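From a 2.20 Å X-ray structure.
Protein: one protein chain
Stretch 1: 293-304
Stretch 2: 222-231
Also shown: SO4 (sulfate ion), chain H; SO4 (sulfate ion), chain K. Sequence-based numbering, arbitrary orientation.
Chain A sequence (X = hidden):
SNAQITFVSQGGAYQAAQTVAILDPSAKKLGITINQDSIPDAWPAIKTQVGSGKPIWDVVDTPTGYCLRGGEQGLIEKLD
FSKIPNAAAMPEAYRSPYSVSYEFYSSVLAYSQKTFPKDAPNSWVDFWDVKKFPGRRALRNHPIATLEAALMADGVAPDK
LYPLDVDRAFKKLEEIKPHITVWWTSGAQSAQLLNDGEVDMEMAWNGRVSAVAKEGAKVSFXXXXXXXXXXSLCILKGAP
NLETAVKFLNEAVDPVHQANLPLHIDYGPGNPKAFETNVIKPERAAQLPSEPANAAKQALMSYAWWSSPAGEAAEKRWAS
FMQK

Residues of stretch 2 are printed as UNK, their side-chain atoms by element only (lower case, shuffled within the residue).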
# COMPACT_ATOMS: atom_id res chain seq x y z
N ALA A 293 -30.00 -26.64 37.68
CA ALA A 293 -30.24 -27.73 36.73
C ALA A 293 -29.81 -27.39 35.30
O ALA A 293 -29.39 -28.27 34.55
CB ALA A 293 -31.70 -28.18 36.77
N ASN A 294 -29.90 -26.12 34.93
CA ASN A 294 -29.43 -25.71 33.61
C ASN A 294 -27.91 -25.65 33.57
O ASN A 294 -27.30 -26.03 32.58
CB ASN A 294 -30.02 -24.37 33.18
CG ASN A 294 -31.49 -24.48 32.83
OD1 ASN A 294 -31.94 -25.53 32.40
ND2 ASN A 294 -32.24 -23.40 33.02
N ALA A 295 -27.33 -25.16 34.66
CA ALA A 295 -25.88 -25.05 34.78
C ALA A 295 -25.22 -26.42 34.66
O ALA A 295 -24.13 -26.54 34.08
CB ALA A 295 -25.51 -24.40 36.11
N ALA A 296 -25.87 -27.43 35.22
CA ALA A 296 -25.32 -28.78 35.23
C ALA A 296 -25.16 -29.35 33.82
O ALA A 296 -24.34 -30.23 33.60
CB ALA A 296 -26.18 -29.72 36.10
N LYS A 297 -25.95 -28.85 32.86
CA LYS A 297 -25.85 -29.33 31.47
C LYS A 297 -24.76 -28.59 30.70
O LYS A 297 -24.53 -28.89 29.54
CB LYS A 297 -27.17 -29.08 30.72
CG LYS A 297 -28.40 -29.80 31.26
CD LYS A 297 -29.65 -29.20 30.62
CE LYS A 297 -30.92 -29.85 31.13
NZ LYS A 297 -31.64 -30.55 30.02
N GLN A 298 -24.13 -27.59 31.31
CA GLN A 298 -23.30 -26.66 30.55
C GLN A 298 -21.82 -26.71 30.87
O GLN A 298 -21.41 -27.19 31.92
CB GLN A 298 -23.78 -25.23 30.77
CG GLN A 298 -25.10 -24.90 30.10
CD GLN A 298 -25.56 -23.49 30.43
OE1 GLN A 298 -25.08 -22.52 29.85
NE2 GLN A 298 -26.49 -23.39 31.37
N ALA A 299 -21.02 -26.18 29.95
CA ALA A 299 -19.61 -25.93 30.22
C ALA A 299 -19.48 -24.58 30.92
O ALA A 299 -19.96 -23.55 30.44
CB ALA A 299 -18.82 -25.93 28.93
N LEU A 300 -18.85 -24.59 32.09
CA LEU A 300 -18.60 -23.36 32.79
C LEU A 300 -17.31 -22.76 32.26
O LEU A 300 -16.22 -23.30 32.47
CB LEU A 300 -18.50 -23.64 34.29
CG LEU A 300 -18.34 -22.40 35.17
CD1 LEU A 300 -19.53 -21.43 35.00
CD2 LEU A 300 -18.19 -22.84 36.62
N MSE A 301 -17.41 -21.64 31.56
CA MSE A 301 -16.22 -21.01 31.00
C MSE A 301 -15.17 -20.71 32.07
O MSE A 301 -15.48 -20.14 33.12
CB MSE A 301 -16.56 -19.72 30.25
CG MSE A 301 -15.31 -18.96 29.80
SE MSE A 301 -15.67 -17.75 28.31
CE MSE A 301 -16.36 -19.09 27.07
N SER A 302 -13.93 -21.10 31.80
CA SER A 302 -12.79 -20.77 32.66
C SER A 302 -12.11 -19.48 32.22
O SER A 302 -11.33 -19.47 31.26
CB SER A 302 -11.76 -21.92 32.67
OG SER A 302 -10.61 -21.59 33.42
N TYR A 303 -12.42 -18.39 32.91
CA TYR A 303 -11.78 -17.11 32.67
C TYR A 303 -10.30 -17.11 33.05
O TYR A 303 -9.51 -16.37 32.47
CB TYR A 303 -12.55 -15.98 33.37
CG TYR A 303 -13.90 -15.84 32.73
CD1 TYR A 303 -14.02 -15.38 31.42
CD2 TYR A 303 -15.06 -16.24 33.39
CE1 TYR A 303 -15.25 -15.28 30.80
CE2 TYR A 303 -16.29 -16.14 32.79
CZ TYR A 303 -16.39 -15.66 31.49
OH TYR A 303 -17.63 -15.56 30.88
N ALA A 304 -9.93 -17.95 34.01
CA ALA A 304 -8.52 -18.14 34.33
C ALA A 304 -7.77 -18.70 33.11
O ALA A 304 -6.66 -18.28 32.83
CB ALA A 304 -8.35 -19.06 35.54
N UNK A 222 -31.45 -24.99 23.39
CA UNK A 222 -31.26 -25.88 24.52
C UNK A 222 -30.10 -25.37 25.35
O UNK A 222 -29.19 -24.74 24.83
c UNK A 222 -30.93 -27.32 24.06
o UNK A 222 -30.72 -28.14 25.21
c UNK A 222 -29.67 -27.33 23.21
N UNK A 223 -30.14 -25.63 26.65
CA UNK A 223 -29.00 -25.32 27.50
C UNK A 223 -27.99 -26.48 27.45
O UNK A 223 -26.84 -26.34 27.88
c UNK A 223 -30.77 -20.96 29.58
c UNK A 223 -31.65 -22.02 29.74
c UNK A 223 -29.46 -21.20 29.20
c UNK A 223 -29.03 -22.50 29.00
c UNK A 223 -29.90 -23.58 29.15
c UNK A 223 -31.21 -23.32 29.53
c UNK A 223 -29.42 -25.01 28.93
o UNK A 223 -31.22 -19.68 29.79
N UNK A 224 -28.42 -27.62 26.92
CA UNK A 224 -27.50 -28.76 26.86
C UNK A 224 -26.21 -28.40 26.12
O UNK A 224 -26.25 -27.95 24.97
c UNK A 224 -27.35 -31.24 26.44
n UNK A 224 -27.18 -32.03 25.39
c UNK A 224 -28.15 -29.98 26.22
o UNK A 224 -26.87 -31.50 27.55
N UNK A 225 -25.08 -28.59 26.79
CA UNK A 225 -23.77 -28.27 26.22
C UNK A 225 -23.60 -26.79 25.93
O UNK A 225 -22.73 -26.39 25.15
c UNK A 225 -22.47 -31.30 24.21
c UNK A 225 -23.48 -29.09 24.96
c UNK A 225 -23.38 -30.60 25.21
o UNK A 225 -22.41 -30.92 23.04
n UNK A 225 -21.76 -32.32 24.67
N UNK A 226 -24.44 -25.96 26.55
CA UNK A 226 -24.27 -24.52 26.44
C UNK A 226 -22.98 -24.12 27.12
O UNK A 226 -22.46 -24.86 27.96
N UNK A 227 -22.44 -22.97 26.74
CA UNK A 227 -21.28 -22.42 27.43
C UNK A 227 -21.72 -21.31 28.39
O UNK A 227 -22.19 -20.24 27.98
c UNK A 227 -20.68 -23.28 24.37
c UNK A 227 -19.05 -21.29 27.20
c UNK A 227 -19.74 -22.99 25.50
c UNK A 227 -20.22 -21.88 26.44
N UNK A 228 -21.59 -21.59 29.69
CA UNK A 228 -22.08 -20.69 30.73
C UNK A 228 -21.02 -19.63 31.05
O UNK A 228 -19.89 -19.96 31.42
c UNK A 228 -22.96 -20.62 33.16
c UNK A 228 -23.37 -21.54 34.28
c UNK A 228 -22.45 -21.46 31.99
c UNK A 228 -24.12 -19.71 32.73
N UNK A 229 -21.40 -18.37 30.90
CA UNK A 229 -20.46 -17.27 31.03
C UNK A 229 -21.02 -16.18 31.94
O UNK A 229 -22.17 -16.28 32.38
n UNK A 229 -19.09 -16.29 26.80
o UNK A 229 -20.55 -17.98 26.53
c UNK A 229 -20.16 -16.69 29.66
c UNK A 229 -19.77 -17.33 27.24
c UNK A 229 -19.54 -17.71 28.70
N UNK A 230 -20.22 -15.15 32.21
CA UNK A 230 -20.67 -14.07 33.08
C UNK A 230 -19.95 -12.76 32.79
O UNK A 230 -18.81 -12.74 32.32
c UNK A 230 -20.42 -14.44 34.54
o UNK A 230 -19.02 -14.42 34.82
N UNK A 231 -20.61 -11.65 33.11
CA UNK A 231 -19.91 -10.37 33.23
C UNK A 231 -19.73 -10.03 34.71
O UNK A 231 -20.43 -10.58 35.59
c UNK A 231 -20.63 -9.21 32.51
o UNK A 231 -21.97 -9.11 33.00
c UNK A 231 -20.65 -9.44 30.99
S SO4 H . -12.25 -19.37 36.37
O1 SO4 H . -13.67 -19.28 36.02
O2 SO4 H . -11.92 -18.27 37.28
O3 SO4 H . -11.96 -20.66 37.00
O4 SO4 H . -11.44 -19.27 35.16
S SO4 K . -33.18 -29.93 26.64
O1 SO4 K . -34.43 -30.47 27.16
O2 SO4 K . -32.98 -28.56 27.13
O3 SO4 K . -32.07 -30.79 27.06
O4 SO4 K . -33.28 -29.90 25.18

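Position 222 carries one carbon bearing an oxygen and a second carbon, a beta-branched hydroxyl side chain with no contact to stretch 1. It is Thr-222, and its OG1 accepts a hydrogen bond from the backbone N of 224 at 2.9 Å, bracing the approach to the turn.

Position 223 has one carbon leading to a six-carbon ring that bears an oxygen. CB of Asn-294 lies over one face of the ring. This is Tyr-223, whose flat ring suits packing against Asn-294: Asn-294 CG comes within 3.5 Å of Tyr-223 CD2. The hydroxyl is hydrogen-bonded elsewhere in the structure.

At 224 two carbons end in an oxygen and a nitrogen, a short amide whose oxygen lies 4.0 Å from Lys-297 CB. It is Asn-224. Its CB points away from stretch 1, and the amide suits this place because ND2 is hydrogen-bonded elsewhere in the structure.

Position 225 has three carbons, the third holding an oxygen and a nitrogen, none in contact with stretch 1: one carbon longer, hence Gln-225. It too points away, with OE1 hydrogen-bonded elsewhere in the structure; its backbone N instead donates to Lys-297 O at 2.8 Å.

Position 226 has no side-chain atoms and is Gly-226. An ideal CB would lie a tight 3.1 Å from Gln-298 OE1, so the bare backbone fits closely here. Its N closes a type II turn onto Tyr-223 O at 2.8 Å.

Four carbons at 227 fork at the first, with one arm two carbons long; the one-carbon arm lies 3.5 Å from CE of selenomethionine Met-301. This is Ile-227, its CG2 making that apolar contact on the sheet face shared with Ala-299.

The four carbons at 228 fork at the second, and one tip carbon lies 4.0 Å from Ala-295 CB and 3.9 Å from Leu-300 CD1. This is Leu-228, on the other face, its CD2 joining an apolar cluster suited to a branched tip.

Position 229 has three carbons ending in an oxygen and a nitrogen; CB lies 3.0 Å from Tyr-303 OH and the second carbon 3.8 Å from Met-301 CE. It is Gln-229, whose aliphatic part suits these neighbours.

One carbon and one oxygen at 230, the oxygen 3.8 Å from Tyr-303 CE2, make Ser-230. Its OG is hydrogen-bonded elsewhere in the structure, while Ser-230 N donates to Tyr-303 OH at 2.9 Å.

Position 231, one carbon carrying an oxygen and a carbon without contact to stretch 1, is Thr-231. It points away, and its OG1 is hydrogen-bonded elsewhere in the structure.

The contact works as a short parallel pairing. Ala-299 N donates to Gly-226 O (2.8 Å), Leu-228 N to Ala-299 O (2.7 Å), and Met-301 N to Leu-228 O (3.0 Å). Apolar side chains pack on both faces, while Tyr-223 and Tyr-303 extend the contact beyond the paired residues.

Stretch 2 222-231: TYNQGILQST
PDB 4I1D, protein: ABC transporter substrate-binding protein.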